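Local coordinates for protein manganese-containing pseudocatalase (Thermus thermophilus, PDB 2V8T) that probably acts as a catalase, breaking down hydrogen peroxide at a centre of two manganese ions in each subunit, at residues Y59-H73 / R184-S198. Numbering follows the deposited sequence.
Sequences YYDLIANIATEELGH and RGGVHAAAYGKALES. With MN (manganese (II) ion), chain D; MN (manganese (II) ion), chain C.
The imidazole of His188 carries CG2 of Ile66 over the centre of one face, a CH-pi contact 3.5 Å from the ring centroid. On the opposite face, the carbonyl O of Arg184 lies toward the rim. At the ring edge, NE2 of His188 donates to OE1 of Glu69 (2.8 Å), meeting the carboxylate from above its plane. The carboxylate and ring planes stand 87° apart. Arg184 grips Glu69 side-on and nearly coplanar. Its NE reaches the syn lone pair of OE2 (2.8 Å), and NH2 reaches OE1 (3.1 Å) on the syn side, a little out of the plane and across it from His188. Glu69 gets there with CG anti to the backbone N (chi1 -178°) and an extended chain. OE2 also takes a weak bond from NE2 of His73. With an alanine at Glu69, the buried Arg184 would probably lose its carboxylate mate and His188 NE2 its acceptor. Further along, Leu62 and Ile66 pack on Ala191 and Tyr192, whose buried OH has no polar partner. At the far end OH of Tyr59 donates in the ring plane to OG of Ser198 (2.8 Å) in one of two Ser198 conformers. Glu70 bridges the two manganese ions. His188 ND1 binds one (2.2 Å), and His73 ND1 the other (2.2 Å). Glu36 and Glu155 add further ligands. Segments 59-73 and 184-198 run antiparallel (165°), as in the ferritin-like four-helix bundle with its dimetal carboxylate site.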
loop_
_atom_site.group_PDB
_atom_site.type_symbol
_atom_site.label_atom_id
_atom_site.label_comp_id
_atom_site.label_asym_id
_atom_site.label_seq_id
_atom_site.Cartn_x
_atom_site.Cartn_y
_atom_site.Cartn_z
ATOM N N TYR A 59 -33.196 -11.185 5.195
ATOM C CA TYR A 59 -32.064 -10.415 4.649
ATOM C C TYR A 59 -30.744 -11.037 5.030
ATOM O O TYR A 59 -29.796 -11.065 4.215
ATOM C CB TYR A 59 -32.158 -8.957 5.169
ATOM C CG TYR A 59 -33.489 -8.332 4.843
ATOM C CD1 TYR A 59 -33.764 -7.852 3.589
ATOM C CD2 TYR A 59 -34.501 -8.291 5.801
ATOM C CE1 TYR A 59 -35.025 -7.362 3.290
ATOM C CE2 TYR A 59 -35.766 -7.811 5.505
ATOM C CZ TYR A 59 -36.021 -7.327 4.235
ATOM O OH TYR A 59 -37.268 -6.828 3.972
ATOM N N TYR A 60 -30.642 -11.557 6.241
ATOM C CA TYR A 60 -29.448 -12.311 6.666
ATOM C C TYR A 60 -29.266 -13.541 5.779
ATOM O O TYR A 60 -28.150 -13.802 5.284
ATOM C CB TYR A 60 -29.585 -12.698 8.121
ATOM C CG TYR A 60 -28.452 -13.596 8.584
ATOM C CD1 TYR A 60 -27.133 -13.156 8.593
ATOM C CD2 TYR A 60 -28.709 -14.888 9.010
ATOM C CE1 TYR A 60 -26.111 -13.985 8.989
ATOM C CE2 TYR A 60 -27.695 -15.717 9.420
ATOM C CZ TYR A 60 -26.391 -15.273 9.441
ATOM O OH TYR A 60 -25.348 -16.062 9.858
ATOM N N ASP A 61 -30.323 -14.306 5.566
ATOM C CA ASP A 61 -30.219 -15.491 4.736
ATOM C C ASP A 61 -29.674 -15.127 3.368
ATOM O O ASP A 61 -28.823 -15.824 2.801
ATOM C CB ASP A 61 -31.652 -16.132 4.449
ATOM C CG ASP A 61 -32.211 -16.966 5.638
ATOM O OD1 ASP A 61 -31.572 -17.011 6.736
ATOM O OD2 ASP A 61 -33.299 -17.563 5.410
ATOM N N LEU A 62 -30.162 -14.025 2.815
ATOM C CA LEU A 62 -29.759 -13.613 1.472
ATOM C C LEU A 62 -28.242 -13.337 1.423
ATOM O O LEU A 62 -27.551 -13.843 0.554
ATOM C CB LEU A 62 -30.560 -12.380 1.064
ATOM C CG LEU A 62 -30.344 -11.964 -0.340
ATOM C CD1 LEU A 62 -30.813 -12.992 -1.340
ATOM C CD2 LEU A 62 -31.019 -10.617 -0.590
ATOM N N ILE A 63 -27.761 -12.496 2.347
ATOM C CA ILE A 63 -26.338 -12.130 2.316
ATOM C C ILE A 63 -25.468 -13.334 2.635
ATOM O O ILE A 63 -24.432 -13.560 1.995
ATOM C CB ILE A 63 -26.081 -10.926 3.260
ATOM C CG1 ILE A 63 -26.843 -9.665 2.774
ATOM C CG2 ILE A 63 -24.562 -10.638 3.364
ATOM C CD1 ILE A 63 -26.736 -8.468 3.765
ATOM N N ALA A 64 -25.846 -14.132 3.648
ATOM C CA ALA A 64 -25.056 -15.271 4.030
ATOM C C ALA A 64 -24.949 -16.283 2.884
ATOM O O ALA A 64 -23.901 -16.915 2.678
ATOM C CB ALA A 64 -25.614 -15.928 5.284
ATOM N N ASN A 65 -26.057 -16.490 2.177
ATOM C CA ASN A 65 -26.098 -17.459 1.099
ATOM C C ASN A 65 -25.353 -16.970 -0.154
ATOM O O ASN A 65 -24.618 -17.729 -0.773
ATOM C CB ASN A 65 -27.543 -17.789 0.756
ATOM C CG ASN A 65 -27.632 -18.870 -0.269
ATOM O OD1 ASN A 65 -27.256 -20.024 -0.008
ATOM N ND2 ASN A 65 -28.102 -18.534 -1.454
ATOM N N ILE A 66 -25.552 -15.701 -0.531
ATOM C CA ILE A 66 -24.828 -15.181 -1.690
ATOM C C ILE A 66 -23.325 -15.185 -1.401
ATOM O O ILE A 66 -22.532 -15.523 -2.286
ATOM C CB ILE A 66 -25.381 -13.843 -2.168
ATOM C CG1 ILE A 66 -26.804 -14.023 -2.685
ATOM C CG2 ILE A 66 -24.480 -13.250 -3.262
ATOM C CD1 ILE A 66 -27.500 -12.707 -3.071
ATOM N N ALA A 67 -22.908 -14.878 -0.160
ATOM C CA ALA A 67 -21.496 -14.977 0.177
ATOM C C ALA A 67 -20.959 -16.371 -0.184
ATOM O O ALA A 67 -19.848 -16.531 -0.693
ATOM C CB ALA A 67 -21.278 -14.730 1.659
ATOM N N THR A 68 -21.735 -17.409 0.175
ATOM C CA THR A 68 -21.308 -18.781 -0.087
ATOM C C THR A 68 -21.161 -19.041 -1.580
ATOM O O THR A 68 -20.230 -19.692 -2.026
ATOM C CB THR A 68 -22.273 -19.768 0.570
ATOM O OG1 THR A 68 -22.437 -19.394 1.928
ATOM C CG2 THR A 68 -21.741 -21.184 0.498
ATOM N N GLU A 69 -22.131 -18.546 -2.382
ATOM C CA GLU A 69 -22.006 -18.701 -3.820
ATOM C C GLU A 69 -20.694 -18.046 -4.326
ATOM O O GLU A 69 -20.014 -18.591 -5.202
ATOM C CB GLU A 69 -23.208 -18.101 -4.576
ATOM C CG GLU A 69 -23.030 -18.351 -6.062
ATOM C CD GLU A 69 -24.180 -17.994 -6.984
ATOM O OE1 GLU A 69 -25.250 -17.520 -6.520
ATOM O OE2 GLU A 69 -23.965 -18.171 -8.220
ATOM N N GLU A 70 -20.357 -16.857 -3.794
ATOM C CA GLU A 70 -19.161 -16.173 -4.292
ATOM C C GLU A 70 -17.894 -16.953 -4.008
ATOM O O GLU A 70 -16.893 -16.780 -4.749
ATOM C CB GLU A 70 -19.053 -14.755 -3.714
ATOM C CG GLU A 70 -20.232 -13.814 -3.921
ATOM C CD GLU A 70 -20.577 -13.411 -5.355
ATOM O OE1 GLU A 70 -20.142 -14.059 -6.268
ATOM O OE2 GLU A 70 -21.395 -12.478 -5.507
ATOM N N LEU A 71 -17.861 -17.844 -3.020
ATOM C CA LEU A 71 -16.693 -18.723 -2.843
ATOM C C LEU A 71 -16.432 -19.525 -4.106
ATOM O O LEU A 71 -15.287 -19.727 -4.527
ATOM C CB LEU A 71 -16.901 -19.689 -1.653
ATOM C CG LEU A 71 -16.831 -19.075 -0.269
ATOM C CD1 LEU A 71 -17.402 -20.056 0.767
ATOM C CD2 LEU A 71 -15.402 -18.716 0.089
ATOM N N GLY A 72 -17.494 -20.092 -4.686
ATOM C CA GLY A 72 -17.342 -20.830 -5.906
ATOM C C GLY A 72 -16.989 -19.971 -7.082
ATOM O O GLY A 72 -16.466 -20.460 -8.101
ATOM N N HIS A 73 -17.270 -18.663 -7.008
ATOM C CA HIS A 73 -16.871 -17.771 -8.087
ATOM C C HIS A 73 -15.388 -17.432 -8.041
ATOM O O HIS A 73 -14.764 -17.367 -9.105
ATOM C CB HIS A 73 -17.722 -16.520 -8.118
ATOM C CG HIS A 73 -19.139 -16.769 -8.403
ATOM N ND1 HIS A 73 -20.033 -15.728 -8.579
ATOM C CD2 HIS A 73 -19.820 -17.954 -8.545
ATOM C CE1 HIS A 73 -21.214 -16.304 -8.793
ATOM N NE2 HIS A 73 -21.119 -17.641 -8.783
ATOM N N ARG A 184 -25.123 -14.897 -13.232
ATOM C CA ARG A 184 -25.182 -14.964 -11.770
ATOM C C ARG A 184 -25.179 -13.576 -11.144
ATOM O O ARG A 184 -25.893 -13.319 -10.168
ATOM C CB ARG A 184 -24.032 -15.799 -11.217
ATOM C CG ARG A 184 -23.990 -17.243 -11.736
ATOM C CD ARG A 184 -25.321 -17.958 -11.659
ATOM N NE ARG A 184 -25.814 -17.960 -10.283
ATOM C CZ ARG A 184 -27.090 -18.058 -9.941
ATOM N NH1 ARG A 184 -28.046 -18.220 -10.844
ATOM N NH2 ARG A 184 -27.408 -17.993 -8.648
ATOM N N GLY A 185 -24.390 -12.646 -11.722
ATOM C CA GLY A 185 -24.368 -11.287 -11.173
ATOM C C GLY A 185 -25.658 -10.578 -11.407
ATOM O O GLY A 185 -26.070 -9.716 -10.619
ATOM N N GLY A 186 -26.368 -10.912 -12.495
ATOM C CA GLY A 186 -27.701 -10.399 -12.688
ATOM C C GLY A 186 -28.642 -10.860 -11.609
ATOM O O GLY A 186 -29.488 -10.076 -11.114
ATOM N N VAL A 187 -28.551 -12.128 -11.205
ATOM C CA VAL A 187 -29.360 -12.645 -10.111
ATOM C C VAL A 187 -29.043 -11.888 -8.823
ATOM O O VAL A 187 -29.943 -11.465 -8.105
ATOM C CB VAL A 187 -29.123 -14.160 -9.928
ATOM C CG1 VAL A 187 -29.737 -14.665 -8.632
ATOM C CG2 VAL A 187 -29.711 -14.896 -11.150
ATOM N N HIS A 188 -27.735 -11.712 -8.520
ATOM C CA HIS A 188 -27.405 -11.055 -7.259
ATOM C C HIS A 188 -27.869 -9.602 -7.245
ATOM O O HIS A 188 -28.384 -9.131 -6.229
ATOM C CB HIS A 188 -25.890 -11.140 -7.020
ATOM C CG HIS A 188 -25.406 -12.532 -6.859
ATOM N ND1 HIS A 188 -24.061 -12.807 -6.907
ATOM C CD2 HIS A 188 -26.096 -13.703 -6.698
ATOM C CE1 HIS A 188 -23.958 -14.125 -6.746
ATOM N NE2 HIS A 188 -25.155 -14.695 -6.627
ATOM N N ALA A 189 -27.657 -8.860 -8.342
ATOM C CA ALA A 189 -28.144 -7.484 -8.399
ATOM C C ALA A 189 -29.648 -7.430 -8.242
ATOM O O ALA A 189 -30.205 -6.581 -7.539
ATOM C CB ALA A 189 -27.723 -6.806 -9.697
ATOM N N ALA A 190 -30.350 -8.351 -8.917
ATOM C CA ALA A 190 -31.814 -8.400 -8.783
ATOM C C ALA A 190 -32.217 -8.696 -7.343
ATOM O O ALA A 190 -33.204 -8.133 -6.848
ATOM C CB ALA A 190 -32.378 -9.472 -9.742
ATOM N N ALA A 191 -31.502 -9.608 -6.673
ATOM C CA ALA A 191 -31.854 -10.001 -5.331
ATOM C C ALA A 191 -31.644 -8.831 -4.359
ATOM O O ALA A 191 -32.496 -8.543 -3.518
ATOM C CB ALA A 191 -31.041 -11.223 -4.887
ATOM N N TYR A 192 -30.493 -8.156 -4.464
ATOM C CA TYR A 192 -30.276 -6.988 -3.619
ATOM C C TYR A 192 -31.246 -5.859 -3.949
ATOM O O TYR A 192 -31.702 -5.136 -3.053
ATOM C CB TYR A 192 -28.816 -6.521 -3.704
ATOM C CG TYR A 192 -27.836 -7.524 -3.118
ATOM C CD1 TYR A 192 -28.073 -8.157 -1.907
ATOM C CD2 TYR A 192 -26.657 -7.850 -3.786
ATOM C CE1 TYR A 192 -27.149 -9.043 -1.363
ATOM C CE2 TYR A 192 -25.741 -8.744 -3.253
ATOM C CZ TYR A 192 -25.983 -9.337 -2.027
ATOM O OH TYR A 192 -25.131 -10.238 -1.448
ATOM N N GLY A 193 -31.602 -5.734 -5.232
ATOM C CA GLY A 193 -32.591 -4.745 -5.600
ATOM C C GLY A 193 -33.972 -5.052 -4.993
ATOM O O GLY A 193 -34.652 -4.147 -4.494
ATOM N N LYS A 194 -34.372 -6.326 -5.042
ATOM C CA LYS A 194 -35.628 -6.743 -4.389
ATOM C C LYS A 194 -35.572 -6.529 -2.892
ATOM O O LYS A 194 -36.570 -6.116 -2.282
ATOM C CB LYS A 194 -35.922 -8.219 -4.748
ATOM C CG LYS A 194 -36.386 -8.409 -6.182
ATOM C CD LYS A 194 -36.498 -9.898 -6.548
ATOM C CE LYS A 194 -36.859 -10.152 -7.997
ATOM N NZ LYS A 194 -38.288 -9.783 -8.264
ATOM N N ALA A 195 -34.426 -6.797 -2.266
ATOM C CA ALA A 195 -34.303 -6.559 -0.846
ATOM C C ALA A 195 -34.483 -5.053 -0.533
ATOM O O ALA A 195 -35.199 -4.684 0.396
ATOM C CB ALA A 195 -32.936 -7.035 -0.355
ATOM N N LEU A 196 -33.847 -4.191 -1.337
ATOM C CA LEU A 196 -34.013 -2.739 -1.140
ATOM C C LEU A 196 -35.449 -2.320 -1.394
ATOM O O LEU A 196 -35.968 -1.452 -0.654
ATOM C CB LEU A 196 -33.060 -1.975 -2.059
ATOM C CG LEU A 196 -31.606 -1.985 -1.606
ATOM C CD1 LEU A 196 -30.672 -1.615 -2.746
ATOM C CD2 LEU A 196 -31.418 -1.098 -0.390
ATOM N N GLU A 197 -36.128 -2.873 -2.381
ATOM C CA GLU A 197 -37.530 -2.531 -2.606
ATOM C C GLU A 197 -38.372 -2.854 -1.372
ATOM O O GLU A 197 -39.226 -2.077 -0.959
ATOM C CB GLU A 197 -38.054 -3.385 -3.837
ATOM C CG GLU A 197 -37.460 -3.043 -5.207
ATOM C CD GLU A 197 -37.732 -3.892 -6.487
ATOM O OE1 GLU A 197 -38.109 -5.140 -6.347
ATOM O OE2 GLU A 197 -37.431 -3.268 -7.550
ATOM N N SER A 198 -38.124 -4.012 -0.776
ATOM C CA SER A 198 -38.873 -4.429 0.384
ATOM C C SER A 198 -38.655 -3.503 1.578
ATOM O O SER A 198 -39.582 -3.243 2.349
ATOM C CB SER A 198 -38.656 -5.887 0.722
ATOM O OG SER A 198 -37.370 -6.144 1.282
HETATM MN MN MN D . -22.206 -11.619 -7.265
HETATM MN MN MN C . -19.737 -13.554 -8.311
HETATM O O HOH W 1 -20.042 -11.660 -7.523
HETATM O O HOH W 2 -20.196 -13.084 -10.445
#